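Hypothetical glycoside hydrolase (Parabacteroides distasonis, PDB 3TAW) is of unknown function but is probably a glycoside hydrolase-like protein with the five-bladed beta-propeller fold of its clan. Local coordinates at residues 181-186 with 250-255; 123-128 with 189-194; 257-262 with 285-290; 55-60 with 326-331. All blocks are in the same frame, centred on the assembly; numbering follows the deposited sequence.

Contact 1 (181-186 with 250-255); sequences LVTTLK and PAILTK
Strands 181-186 and 251-254 run side by side in the same direction, Val-182 pairing with Ala-251 and Thr-183 with Ile-252, although their axes are inclined at 47°. Thr-183 holds Ala-251 O twice: its N and its OG1 approach from opposite faces of the carbonyl plane, with OG1 2.7 Å from Ala-251 O. This double grip depends on a chi1 of 68°, which sets OG1 between the backbone N and the carbonyl carbon; Gln-190 NE2 is a further partner of the hydroxyl. Thr-183 O in turn receives a nearly straight bond from Leu-253 N at 2.7 Å. The two strands are probably the inner strands of successive propeller blades, which in this fold run parallel around the central axis. One step further on, Thr-184 OG1 lies 2.7 Å from Leu-253 O and donates to it, where a regular parallel pair would use the N-H of Leu-185. The apolar groups divide between the faces. Val-182 straddles its neighbours, CG2 set 4.1 Å from Ala-251 CB and CG1 beside Leu-253 CB, with Ile-258 packed on all three residues. On the Thr-183 face, Thr-183 CG2 meets Pro-250 CB at 3.8 Å.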
loop_
_atom_site.group_PDB
_atom_site.type_symbol
_atom_site.label_atom_id
_atom_site.label_comp_id
_atom_site.label_asym_id
_atom_site.label_seq_id
_atom_site.Cartn_x
_atom_site.Cartn_y
_atom_site.Cartn_z
ATOM N N LEU A 181 -6.954 4.435 -2.433
ATOM C CA LEU A 181 -7.928 5.138 -3.252
ATOM C C LEU A 181 -9.033 4.178 -3.697
ATOM O O LEU A 181 -8.800 2.993 -3.957
ATOM C CB LEU A 181 -7.274 5.716 -4.508
ATOM C CG LEU A 181 -6.716 7.118 -4.389
ATOM C CD1 LEU A 181 -5.605 7.158 -3.385
ATOM C CD2 LEU A 181 -6.235 7.531 -5.798
ATOM N N VAL A 182 -10.231 4.705 -3.816
ATOM C CA VAL A 182 -11.334 3.911 -4.348
ATOM C C VAL A 182 -11.230 3.805 -5.880
ATOM O O VAL A 182 -11.082 4.806 -6.579
ATOM C CB VAL A 182 -12.692 4.451 -3.896
ATOM C CG1 VAL A 182 -13.823 3.719 -4.618
ATOM C CG2 VAL A 182 -12.852 4.269 -2.368
ATOM N N THR A 183 -11.308 2.559 -6.349
ATOM C CA THR A 183 -11.261 2.189 -7.755
ATOM C C THR A 183 -12.478 1.314 -8.047
ATOM O O THR A 183 -13.151 0.834 -7.131
ATOM C CB THR A 183 -9.995 1.364 -8.101
ATOM O OG1 THR A 183 -10.064 0.072 -7.469
ATOM C CG2 THR A 183 -8.710 2.111 -7.696
ATOM N N THR A 184 -12.720 1.069 -9.328
ATOM C CA THR A 184 -13.690 0.076 -9.743
ATOM C C THR A 184 -13.228 -0.549 -11.051
ATOM O O THR A 184 -12.287 -0.048 -11.642
ATOM C CB THR A 184 -15.096 0.688 -9.896
ATOM O OG1 THR A 184 -16.088 -0.352 -9.866
ATOM C CG2 THR A 184 -15.214 1.507 -11.178
ATOM N N LEU A 185 -13.871 -1.644 -11.468
ATOM C CA LEU A 185 -13.568 -2.238 -12.758
ATOM C C LEU A 185 -14.656 -1.889 -13.743
ATOM O O LEU A 185 -15.853 -2.079 -13.475
ATOM C CB LEU A 185 -13.365 -3.751 -12.646
ATOM C CG LEU A 185 -11.908 -4.091 -12.321
ATOM C CD1 LEU A 185 -11.575 -3.739 -10.887
ATOM C CD2 LEU A 185 -11.542 -5.549 -12.656
ATOM N N LYS A 186 -14.238 -1.318 -14.872
ATOM C CA LYS A 186 -15.130 -1.074 -15.991
ATOM C C LYS A 186 -14.720 -2.071 -17.071
ATOM O O LYS A 186 -13.687 -1.909 -17.721
ATOM C CB LYS A 186 -15.032 0.381 -16.438
ATOM C CG LYS A 186 -15.775 1.310 -15.471
ATOM C CD LYS A 186 -15.776 2.752 -15.902
ATOM C CE LYS A 186 -16.723 3.568 -15.009
ATOM N NZ LYS A 186 -16.849 4.976 -15.443
ATOM N N PRO A 250 -5.261 -0.246 -3.208
ATOM C CA PRO A 250 -6.483 0.494 -3.492
ATOM C C PRO A 250 -7.768 -0.317 -3.268
ATOM O O PRO A 250 -7.803 -1.554 -3.494
ATOM C CB PRO A 250 -6.323 0.883 -4.968
ATOM C CG PRO A 250 -4.829 0.961 -5.154
ATOM C CD PRO A 250 -4.321 -0.195 -4.343
ATOM N N ALA A 251 -8.788 0.381 -2.773
ATOM C CA ALA A 251 -10.088 -0.199 -2.508
ATOM C C ALA A 251 -10.827 -0.415 -3.823
ATOM O O ALA A 251 -10.552 0.264 -4.824
ATOM C CB ALA A 251 -10.910 0.720 -1.592
ATOM N N ILE A 252 -11.782 -1.347 -3.792
ATOM C CA ILE A 252 -12.533 -1.767 -4.972
ATOM C C ILE A 252 -14.041 -1.632 -4.764
ATOM O O ILE A 252 -14.624 -2.339 -3.935
ATOM C CB ILE A 252 -12.220 -3.223 -5.368
ATOM C CG1 ILE A 252 -10.712 -3.397 -5.578
ATOM C CG2 ILE A 252 -12.953 -3.577 -6.653
ATOM C CD1 ILE A 252 -10.279 -4.796 -5.982
ATOM N N LEU A 253 -14.657 -0.754 -5.553
ATOM C CA LEU A 253 -16.097 -0.503 -5.512
ATOM C C LEU A 253 -16.782 -1.594 -6.314
ATOM O O LEU A 253 -16.594 -1.664 -7.526
ATOM C CB LEU A 253 -16.405 0.873 -6.111
ATOM C CG LEU A 253 -17.842 1.258 -6.430
ATOM C CD1 LEU A 253 -18.668 1.231 -5.183
ATOM C CD2 LEU A 253 -17.876 2.667 -7.115
ATOM N N THR A 254 -17.556 -2.441 -5.642
ATOM C CA THR A 254 -18.306 -3.506 -6.296
ATOM C C THR A 254 -19.785 -3.240 -6.081
ATOM O O THR A 254 -20.165 -2.350 -5.302
ATOM C CB THR A 254 -17.952 -4.915 -5.725
ATOM O OG1 THR A 254 -18.523 -5.063 -4.417
ATOM C CG2 THR A 254 -16.398 -5.162 -5.635
ATOM N N LYS A 255 -20.640 -4.023 -6.748
ATOM C CA LYS A 255 -22.092 -3.918 -6.493
ATOM C C LYS A 255 -22.482 -4.224 -5.048
ATOM O O LYS A 255 -23.554 -3.774 -4.567
ATOM C CB LYS A 255 -22.864 -4.861 -7.424
ATOM C CG LYS A 255 -22.785 -4.466 -8.875
ATOM C CD LYS A 255 -23.492 -3.158 -9.173
ATOM C CE LYS A 255 -23.237 -2.707 -10.594
ATOM N NZ LYS A 255 -23.806 -1.359 -10.875
#

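Contact 2 (123-128 with 189-194); sequences IAMTED and KQVIAK
Ile-192 meets segment 123-128 through both backbone and side chain: its N lies 2.8 Å from Met-125 O in a bond with an N-H...O angle of 163°, the donor tilted out of the carbonyl plane. Beside this bond Ile-192 CG1 presses on Ala-124 CB at 3.6 Å, and its CD1 reaches Thr-126 CG2. The selenomethionine Met-125 bends at its last torsion (chi3 72°), bringing the methyl CE to within 3.7 Å of Lys-189 CE, where the two long chains cross at about a right angle. Glu-127 lays its CG against Val-191 CG2, 3.8 Å away, with the carboxylate carried beyond by an extended chain.

Around this shell, water fills in for backbone pairing. One molecule accepts from Met-125 N and donates to Gln-190 O; two others both donate to Ile-192 O, one of them accepting from Glu-127 N and the other lying 2.6 Å from Glu-127 OE2. The same carboxylate oxygen forms a salt bridge to Lys-186. Leu-216 and Val-132 add to the packing round Ile-192. The strand axes cross at 100° and a single direct backbone hydrogen bond joins the segments, which belong to different sheets: the contact is a seam between the two, consistent with adjacent blades of a beta-propeller.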
loop_
_atom_site.group_PDB
_atom_site.type_symbol
_atom_site.label_atom_id
_atom_site.label_comp_id
_atom_site.label_asym_id
_atom_site.label_seq_id
_atom_site.Cartn_x
_atom_site.Cartn_y
_atom_site.Cartn_z
ATOM N N ILE A 123 -0.520 2.560 -5.988
ATOM C CA ILE A 123 -0.803 3.158 -7.286
ATOM C C ILE A 123 -2.204 2.807 -7.736
ATOM O O ILE A 123 -2.621 1.661 -7.622
ATOM C CB ILE A 123 0.178 2.682 -8.363
ATOM C CG1 ILE A 123 1.602 3.117 -7.986
ATOM C CG2 ILE A 123 -0.218 3.215 -9.770
ATOM C CD1 ILE A 123 2.675 2.466 -8.824
ATOM N N ALA A 124 -2.899 3.792 -8.289
ATOM C CA ALA A 124 -4.122 3.548 -9.052
ATOM C C ALA A 124 -4.120 4.485 -10.257
ATOM O O ALA A 124 -3.361 5.465 -10.300
ATOM C CB ALA A 124 -5.399 3.763 -8.212
HETATM N N MSE A 125 -4.958 4.175 -11.226
HETATM C CA MSE A 125 -4.956 4.915 -12.498
HETATM C C MSE A 125 -6.310 5.538 -12.797
HETATM O O MSE A 125 -7.332 4.887 -12.622
HETATM C CB MSE A 125 -4.592 3.981 -13.652
HETATM C CG MSE A 125 -4.285 4.708 -14.920
HETATM SE SE MSE A 125 -4.197 3.466 -16.445
HETATM C CE MSE A 125 -6.124 3.059 -16.592
ATOM N N THR A 126 -6.321 6.776 -13.291
ATOM C CA THR A 126 -7.574 7.413 -13.725
ATOM C C THR A 126 -8.020 6.879 -15.071
ATOM O O THR A 126 -7.250 6.212 -15.768
ATOM C CB THR A 126 -7.452 8.935 -13.832
ATOM O OG1 THR A 126 -6.549 9.267 -14.888
ATOM C CG2 THR A 126 -6.952 9.521 -12.521
ATOM N N GLU A 127 -9.271 7.153 -15.424
ATOM C CA GLU A 127 -9.802 6.720 -16.703
ATOM C C GLU A 127 -9.013 7.326 -17.852
ATOM O O GLU A 127 -8.917 6.699 -18.892
ATOM C CB GLU A 127 -11.287 7.076 -16.852
ATOM C CG GLU A 127 -12.175 6.365 -15.873
ATOM C CD GLU A 127 -13.654 6.570 -16.116
ATOM O OE1 GLU A 127 -14.021 7.215 -17.109
ATOM O OE2 GLU A 127 -14.465 6.085 -15.309
ATOM N N ASP A 128 -8.467 8.528 -17.674
ATOM C CA ASP A 128 -7.690 9.164 -18.747
ATOM C C ASP A 128 -6.205 8.807 -18.720
ATOM O O ASP A 128 -5.394 9.414 -19.443
ATOM C CB ASP A 128 -7.923 10.683 -18.788
ATOM C CG ASP A 128 -7.175 11.449 -17.719
ATOM O OD1 ASP A 128 -6.728 10.865 -16.709
ATOM O OD2 ASP A 128 -7.032 12.686 -17.880
ATOM N N LYS A 189 -10.999 -3.190 -16.876
ATOM C CA LYS A 189 -10.119 -2.043 -16.655
ATOM C C LYS A 189 -10.343 -1.440 -15.268
ATOM O O LYS A 189 -11.429 -0.967 -14.966
ATOM C CB LYS A 189 -10.370 -1.011 -17.745
ATOM C CG LYS A 189 -9.467 0.185 -17.700
ATOM C CD LYS A 189 -9.954 1.230 -18.674
ATOM C CE LYS A 189 -8.969 2.353 -18.852
ATOM N NZ LYS A 189 -9.516 3.248 -19.975
ATOM N N GLN A 190 -9.299 -1.432 -14.449
ATOM C CA GLN A 190 -9.384 -0.915 -13.081
ATOM C C GLN A 190 -8.984 0.557 -13.039
ATOM O O GLN A 190 -7.848 0.917 -13.375
ATOM C CB GLN A 190 -8.521 -1.734 -12.139
ATOM C CG GLN A 190 -8.735 -1.357 -10.658
ATOM C CD GLN A 190 -8.149 -2.366 -9.684
ATOM O OE1 GLN A 190 -7.427 -3.282 -10.103
ATOM N NE2 GLN A 190 -8.460 -2.220 -8.375
ATOM N N VAL A 191 -9.954 1.398 -12.670
ATOM C CA VAL A 191 -9.776 2.849 -12.671
ATOM C C VAL A 191 -10.277 3.495 -11.385
ATOM O O VAL A 191 -11.214 3.005 -10.736
ATOM C CB VAL A 191 -10.534 3.509 -13.857
ATOM C CG1 VAL A 191 -9.962 3.051 -15.211
ATOM C CG2 VAL A 191 -12.033 3.196 -13.804
ATOM N N ILE A 192 -9.653 4.615 -11.043
ATOM C CA ILE A 192 -10.096 5.446 -9.917
ATOM C C ILE A 192 -11.575 5.837 -10.156
ATOM O O ILE A 192 -11.983 6.161 -11.278
ATOM C CB ILE A 192 -9.156 6.652 -9.727
ATOM C CG1 ILE A 192 -7.777 6.175 -9.286
ATOM C CG2 ILE A 192 -9.750 7.668 -8.736
ATOM C CD1 ILE A 192 -6.639 7.252 -9.459
ATOM N N ALA A 193 -12.378 5.725 -9.093
ATOM C CA ALA A 193 -13.820 5.920 -9.151
ATOM C C ALA A 193 -14.243 6.931 -8.122
ATOM O O ALA A 193 -13.918 6.772 -6.929
ATOM C CB ALA A 193 -14.520 4.599 -8.864
ATOM N N LYS A 194 -15.008 7.926 -8.550
ATOM C CA LYS A 194 -15.617 8.871 -7.604
ATOM C C LYS A 194 -16.734 8.204 -6.827
ATOM O O LYS A 194 -17.401 7.296 -7.331
ATOM C CB LYS A 194 -16.188 10.091 -8.343
ATOM C CG LYS A 194 -15.117 10.973 -8.940
ATOM C CD LYS A 194 -15.724 12.109 -9.758
ATOM C CE LYS A 194 -14.671 13.123 -10.190
ATOM N NZ LYS A 194 -15.345 14.237 -10.929
HETATM O O HOH W 1 -6.343 1.708 -11.091
HETATM O O HOH W 2 -10.729 7.999 -13.024
HETATM O O HOH W 3 -14.352 5.852 -12.751
HETATM O O HOH W 4 -6.633 4.695 -20.100
#

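Contact 3 (257-262 with 285-290); sequences GIVLLY and QALFDV. With EDO (1,2-ethanediol), chain H; EDO (1,2-ethanediol), chain S.
Ile-258 pairs with Phe-288, and Leu-260 with Ala-286, as hydrogen-bonded pairs of two antiparallel strands, neighbours in the up-and-down meander of what is probably a single propeller blade. Four backbone bonds hold them, the straightest from Leu-260 N to Ala-286 O at 2.8 Å. Packing is close on both faces. On one, Leu-261 and Gln-285 lie side by side and point the same way, with Leu-261 CD1 3.5 Å from Gln-285 CD; Gln-285 NE2 bonds to Leu-14 O, and Val-259 CG2 meets Leu-287 CD1 at 3.7 Å. On the other, Leu-260 CD2 touches the edge of the Phe-288 ring, which stacks on Tyr-202. At the strand start Gly-257 CA comes within 3.2 Å of Phe-288 O; Gly-257 itself is extended with phi 135°, an angle that suits a residue lacking CB.

The partly exposed Asp-289 and Val-290 end is more open, and 1,2-ethanediol, probably from the crystallisation liquor, binds there. Its O1 accepts from Val-290 N at 2.9 Å and donates to Asp-289 OD1.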
loop_
_atom_site.group_PDB
_atom_site.type_symbol
_atom_site.label_atom_id
_atom_site.label_comp_id
_atom_site.label_asym_id
_atom_site.label_seq_id
_atom_site.Cartn_x
_atom_site.Cartn_y
_atom_site.Cartn_z
ATOM N N GLY A 257 -20.584 -3.491 -2.344
ATOM C CA GLY A 257 -19.935 -2.556 -1.436
ATOM C C GLY A 257 -18.511 -2.259 -1.854
ATOM O O GLY A 257 -18.001 -2.836 -2.847
ATOM N N ILE A 258 -17.863 -1.378 -1.099
ATOM C CA ILE A 258 -16.471 -1.023 -1.361
ATOM C C ILE A 258 -15.597 -1.954 -0.536
ATOM O O ILE A 258 -15.687 -1.981 0.690
ATOM C CB ILE A 258 -16.180 0.449 -1.052
ATOM C CG1 ILE A 258 -17.067 1.374 -1.895
ATOM C CG2 ILE A 258 -14.692 0.761 -1.294
ATOM C CD1 ILE A 258 -17.150 2.814 -1.379
ATOM N N VAL A 259 -14.788 -2.751 -1.219
ATOM C CA VAL A 259 -13.936 -3.731 -0.572
ATOM C C VAL A 259 -12.580 -3.100 -0.266
ATOM O O VAL A 259 -11.928 -2.578 -1.162
ATOM C CB VAL A 259 -13.736 -4.978 -1.467
ATOM C CG1 VAL A 259 -12.847 -5.999 -0.761
ATOM C CG2 VAL A 259 -15.101 -5.603 -1.831
ATOM N N LEU A 260 -12.168 -3.165 1.002
ATOM C CA LEU A 260 -10.872 -2.661 1.435
ATOM C C LEU A 260 -10.034 -3.792 2.000
ATOM O O LEU A 260 -10.397 -4.382 3.009
ATOM C CB LEU A 260 -11.044 -1.564 2.487
ATOM C CG LEU A 260 -9.778 -1.001 3.136
ATOM C CD1 LEU A 260 -8.949 -0.213 2.072
ATOM C CD2 LEU A 260 -10.086 -0.139 4.426
ATOM N N LEU A 261 -8.929 -4.113 1.330
ATOM C CA LEU A 261 -7.934 -5.008 1.876
ATOM C C LEU A 261 -7.026 -4.197 2.802
ATOM O O LEU A 261 -6.591 -3.094 2.467
ATOM C CB LEU A 261 -7.110 -5.668 0.764
ATOM C CG LEU A 261 -7.670 -6.924 0.089
ATOM C CD1 LEU A 261 -9.048 -6.693 -0.567
ATOM C CD2 LEU A 261 -6.716 -7.514 -0.961
ATOM N N TYR A 262 -6.757 -4.747 3.978
ATOM C CA TYR A 262 -5.938 -4.043 4.971
ATOM C C TYR A 262 -5.108 -5.039 5.763
ATOM O O TYR A 262 -5.300 -6.258 5.659
ATOM C CB TYR A 262 -6.831 -3.157 5.850
ATOM C CG TYR A 262 -7.678 -3.895 6.858
ATOM C CD1 TYR A 262 -8.946 -4.384 6.519
ATOM C CD2 TYR A 262 -7.232 -4.104 8.165
ATOM C CE1 TYR A 262 -9.711 -5.047 7.427
ATOM C CE2 TYR A 262 -8.012 -4.772 9.092
ATOM C CZ TYR A 262 -9.256 -5.243 8.718
ATOM O OH TYR A 262 -10.043 -5.907 9.612
ATOM N N GLN A 285 -10.071 -7.932 5.439
ATOM C CA GLN A 285 -10.882 -7.160 4.499
ATOM C C GLN A 285 -12.074 -6.551 5.183
ATOM O O GLN A 285 -12.659 -7.146 6.077
ATOM C CB GLN A 285 -11.347 -8.010 3.295
ATOM C CG GLN A 285 -10.163 -8.594 2.512
ATOM C CD GLN A 285 -10.555 -9.295 1.253
ATOM O OE1 GLN A 285 -11.628 -9.042 0.680
ATOM N NE2 GLN A 285 -9.657 -10.156 0.767
ATOM N N ALA A 286 -12.405 -5.335 4.774
ATOM C CA ALA A 286 -13.612 -4.655 5.209
ATOM C C ALA A 286 -14.467 -4.317 3.999
ATOM O O ALA A 286 -13.966 -4.245 2.878
ATOM C CB ALA A 286 -13.273 -3.392 5.981
ATOM N N LEU A 287 -15.745 -4.067 4.253
ATOM C CA LEU A 287 -16.728 -3.736 3.235
ATOM C C LEU A 287 -17.477 -2.499 3.685
ATOM O O LEU A 287 -17.986 -2.452 4.812
ATOM C CB LEU A 287 -17.712 -4.887 3.061
ATOM C CG LEU A 287 -18.695 -4.797 1.901
ATOM C CD1 LEU A 287 -17.881 -4.935 0.586
ATOM C CD2 LEU A 287 -19.800 -5.865 2.025
ATOM N N PHE A 288 -17.544 -1.490 2.817
ATOM C CA PHE A 288 -18.297 -0.280 3.103
ATOM C C PHE A 288 -19.440 -0.100 2.119
ATOM O O PHE A 288 -19.414 -0.605 0.992
ATOM C CB PHE A 288 -17.391 0.957 3.028
ATOM C CG PHE A 288 -16.333 0.996 4.096
ATOM C CD1 PHE A 288 -16.595 1.571 5.308
ATOM C CD2 PHE A 288 -15.078 0.417 3.888
ATOM C CE1 PHE A 288 -15.627 1.594 6.306
ATOM C CE2 PHE A 288 -14.108 0.445 4.893
ATOM C CZ PHE A 288 -14.401 1.029 6.092
ATOM N N ASP A 289 -20.456 0.615 2.554
ATOM C CA ASP A 289 -21.606 0.880 1.709
ATOM C C ASP A 289 -21.226 1.807 0.524
ATOM O O ASP A 289 -20.429 2.719 0.678
ATOM C CB ASP A 289 -22.700 1.497 2.553
ATOM C CG ASP A 289 -23.954 1.775 1.764
ATOM O OD1 ASP A 289 -24.731 0.807 1.560
ATOM O OD2 ASP A 289 -24.157 2.962 1.402
ATOM N N VAL A 290 -21.793 1.559 -0.650
ATOM C CA VAL A 290 -21.457 2.338 -1.843
ATOM C C VAL A 290 -21.965 3.779 -1.813
ATOM O O VAL A 290 -21.378 4.657 -2.467
ATOM C CB VAL A 290 -21.925 1.641 -3.144
ATOM C CG1 VAL A 290 -21.315 0.238 -3.241
ATOM C CG2 VAL A 290 -23.452 1.603 -3.228
HETATM C C1 EDO H . -23.882 -1.957 -1.341
HETATM O O1 EDO H . -23.584 -0.779 -0.596
HETATM C C2 EDO H . -24.566 -2.995 -0.469
HETATM O O2 EDO H . -25.739 -2.396 0.103
HETATM C C1 EDO S . -22.155 6.714 -5.069
HETATM O O1 EDO S . -21.339 7.452 -5.995
HETATM C C2 EDO S . -22.191 5.244 -5.461
HETATM O O2 EDO S . -20.866 4.700 -5.381
HETATM O O HOH W 5 -10.786 -8.369 8.388
#

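Contact 4 (55-60 with 326-331); sequences ATIYDG and GLVYYR. With EDO (1,2-ethanediol), chain J; EDO (1,2-ethanediol), chain I.
Ala-55 sets its methyl into the hollow left by Gly-326, with Ala-55 CB 3.9 Å from Gly-326 CA; the lack of a side chain at Gly-326 makes the room. The next bump comes from the other strand. Val-328 carries CG1 anti to its carbonyl carbon (chi1 -64°), which drops this methyl onto the main chain at Thr-56, 3.6 Å from Thr-56 CA. Ile-57 then fills the gap between Val-328 and Tyr-330: its CG1 lies 4.1 Å from Val-328 CB, and the terminal CD1 reaches the edge of the Tyr-330 ring, 3.9 Å from Tyr-330 CD1. Ile-57 CD1 also abuts Tyr-329 O at 3.2 Å. Beyond it the same ring extends to the turn at Gly-60, where Tyr-330 OH donates to Gly-60 O at 2.6 Å, in the carbonyl plane and on a lone pair.

On the Thr-56 side, a water donates to Ala-55 O and accepts from Leu-327 N, and a 1,2-ethanediol spans from Thr-56 OG1 to Leu-327 O. Tyr-335 and Ile-62, from the second strands of the two sheets, cover Val-328 and Tyr-330. The strands are probably the inner ones of the first and last blades, so their meeting would close the propeller ring. With no direct backbone-to-backbone bond between these segments, the closure here rests on interlocking apolar side chains, a bridging water and one tyrosine hydroxyl.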
loop_
_atom_site.group_PDB
_atom_site.type_symbol
_atom_site.label_atom_id
_atom_site.label_comp_id
_atom_site.label_asym_id
_atom_site.label_seq_id
_atom_site.Cartn_x
_atom_site.Cartn_y
_atom_site.Cartn_z
ATOM N N ALA A 55 1.431 -2.019 -7.247
ATOM C CA ALA A 55 1.296 -2.684 -8.526
ATOM C C ALA A 55 0.250 -2.013 -9.379
ATOM O O ALA A 55 -0.739 -1.461 -8.872
ATOM C CB ALA A 55 0.933 -4.167 -8.365
ATOM N N THR A 56 0.485 -2.047 -10.673
ATOM C CA THR A 56 -0.467 -1.514 -11.616
ATOM C C THR A 56 -0.262 -2.204 -12.969
ATOM O O THR A 56 0.543 -3.128 -13.091
ATOM C CB THR A 56 -0.433 0.040 -11.685
ATOM O OG1 THR A 56 -1.608 0.526 -12.352
ATOM C CG2 THR A 56 0.858 0.581 -12.376
ATOM N N ILE A 57 -1.010 -1.776 -13.972
ATOM C CA ILE A 57 -0.887 -2.305 -15.343
ATOM C C ILE A 57 -0.560 -1.120 -16.217
ATOM O O ILE A 57 -1.218 -0.093 -16.144
ATOM C CB ILE A 57 -2.195 -2.996 -15.842
ATOM C CG1 ILE A 57 -2.470 -4.232 -14.970
ATOM C CG2 ILE A 57 -2.094 -3.403 -17.346
ATOM C CD1 ILE A 57 -3.790 -4.888 -15.215
ATOM N N TYR A 58 0.471 -1.284 -17.044
ATOM C CA TYR A 58 0.905 -0.257 -17.981
ATOM C C TYR A 58 1.491 -0.950 -19.215
ATOM O O TYR A 58 2.281 -1.888 -19.077
ATOM C CB TYR A 58 1.969 0.620 -17.327
ATOM C CG TYR A 58 2.578 1.631 -18.275
ATOM C CD1 TYR A 58 1.793 2.608 -18.856
ATOM C CD2 TYR A 58 3.925 1.597 -18.601
ATOM C CE1 TYR A 58 2.319 3.533 -19.715
ATOM C CE2 TYR A 58 4.469 2.525 -19.466
ATOM C CZ TYR A 58 3.669 3.486 -20.013
ATOM O OH TYR A 58 4.200 4.385 -20.914
ATOM N N ASP A 59 1.119 -0.459 -20.397
ATOM C CA ASP A 59 1.658 -0.947 -21.663
ATOM C C ASP A 59 1.614 -2.467 -21.772
ATOM O O ASP A 59 2.605 -3.101 -22.144
ATOM C CB ASP A 59 3.094 -0.416 -21.887
ATOM C CG ASP A 59 3.497 -0.400 -23.354
ATOM O OD1 ASP A 59 2.665 -0.673 -24.223
ATOM O OD2 ASP A 59 4.666 -0.073 -23.644
ATOM N N GLY A 60 0.461 -3.029 -21.418
ATOM C CA GLY A 60 0.202 -4.458 -21.571
ATOM C C GLY A 60 0.800 -5.380 -20.512
ATOM O O GLY A 60 0.601 -6.589 -20.595
ATOM N N GLY A 326 -0.282 -4.174 -3.278
ATOM C CA GLY A 326 -0.474 -4.078 -4.727
ATOM C C GLY A 326 -1.496 -5.122 -5.181
ATOM O O GLY A 326 -1.486 -6.253 -4.718
ATOM N N LEU A 327 -2.391 -4.745 -6.085
ATOM C CA LEU A 327 -3.462 -5.636 -6.531
ATOM C C LEU A 327 -3.870 -5.269 -7.947
ATOM O O LEU A 327 -4.209 -4.106 -8.200
ATOM C CB LEU A 327 -4.654 -5.547 -5.581
ATOM C CG LEU A 327 -5.863 -6.416 -5.930
ATOM C CD1 LEU A 327 -5.488 -7.930 -5.989
ATOM C CD2 LEU A 327 -7.012 -6.158 -4.918
ATOM N N VAL A 328 -3.778 -6.230 -8.862
ATOM C CA VAL A 328 -4.168 -6.016 -10.250
ATOM C C VAL A 328 -5.026 -7.170 -10.766
ATOM O O VAL A 328 -4.898 -8.310 -10.311
ATOM C CB VAL A 328 -2.950 -5.830 -11.200
ATOM C CG1 VAL A 328 -2.166 -4.555 -10.846
ATOM C CG2 VAL A 328 -2.023 -7.076 -11.183
ATOM N N TYR A 329 -5.880 -6.861 -11.740
ATOM C CA TYR A 329 -6.660 -7.841 -12.467
ATOM C C TYR A 329 -6.038 -7.955 -13.857
ATOM O O TYR A 329 -6.078 -6.996 -14.646
ATOM C CB TYR A 329 -8.109 -7.368 -12.570
ATOM C CG TYR A 329 -9.000 -8.392 -13.188
ATOM C CD1 TYR A 329 -9.310 -9.552 -12.504
ATOM C CD2 TYR A 329 -9.500 -8.227 -14.476
ATOM C CE1 TYR A 329 -10.123 -10.522 -13.062
ATOM C CE2 TYR A 329 -10.319 -9.190 -15.042
ATOM C CZ TYR A 329 -10.607 -10.334 -14.334
ATOM O OH TYR A 329 -11.416 -11.303 -14.873
ATOM N N TYR A 330 -5.441 -9.107 -14.145
ATOM C CA TYR A 330 -4.591 -9.280 -15.343
ATOM C C TYR A 330 -4.806 -10.687 -15.867
ATOM O O TYR A 330 -4.819 -11.633 -15.088
ATOM C CB TYR A 330 -3.131 -9.102 -14.956
ATOM C CG TYR A 330 -2.158 -9.049 -16.104
ATOM C CD1 TYR A 330 -2.050 -7.918 -16.884
ATOM C CD2 TYR A 330 -1.304 -10.111 -16.366
ATOM C CE1 TYR A 330 -1.134 -7.845 -17.942
ATOM C CE2 TYR A 330 -0.372 -10.057 -17.395
ATOM C CZ TYR A 330 -0.292 -8.925 -18.193
ATOM O OH TYR A 330 0.620 -8.853 -19.247
ATOM N N ARG A 331 -5.001 -10.819 -17.170
ATOM C CA ARG A 331 -5.228 -12.138 -17.779
ATOM C C ARG A 331 -6.273 -12.937 -16.985
ATOM O O ARG A 331 -6.081 -14.095 -16.652
ATOM C CB ARG A 331 -3.909 -12.915 -17.878
ATOM C CG ARG A 331 -2.883 -12.243 -18.731
ATOM C CD ARG A 331 -1.528 -13.017 -18.727
ATOM N NE ARG A 331 -1.667 -14.382 -19.245
ATOM C CZ ARG A 331 -0.653 -15.236 -19.392
ATOM N NH1 ARG A 331 0.595 -14.874 -19.076
ATOM N NH2 ARG A 331 -0.882 -16.461 -19.850
HETATM C C1 EDO J . -6.694 -7.632 -18.236
HETATM O O1 EDO J . -5.430 -8.227 -18.616
HETATM C C2 EDO J . -7.551 -8.622 -17.440
HETATM O O2 EDO J . -7.843 -9.838 -18.162
HETATM C C1 EDO I . -3.868 -0.746 -9.631
HETATM O O1 EDO I . -4.098 -0.037 -10.866
HETATM C C2 EDO I . -5.139 -0.811 -8.768
HETATM O O2 EDO I . -4.978 -1.610 -7.568
HETATM O O HOH W 6 -2.360 -1.858 -6.753
#

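From the N terminus, segment 55-60 comes first and waits for 326-331, so contact 4 closes a loop that encloses all the others and ties the first sheet to the last. Inside it, 123-128 opens contact 2, and 181-186 opens contact 1 before 189-194 closes contact 2; contact 1 closes only at 250-255, so the two cross and probably link three successive blades. Contact 3 follows in series, joining strands within the sheet that 250-255 enters. Strand 179-186 of contact 1 and strand 189-192 of contact 2 are neighbours in one sheet, and the contact centres lie about 8 Å apart. Leu-327 of contact 4 packs on Ile-252 and Leu-261, bringing contacts 1 and 3 against it.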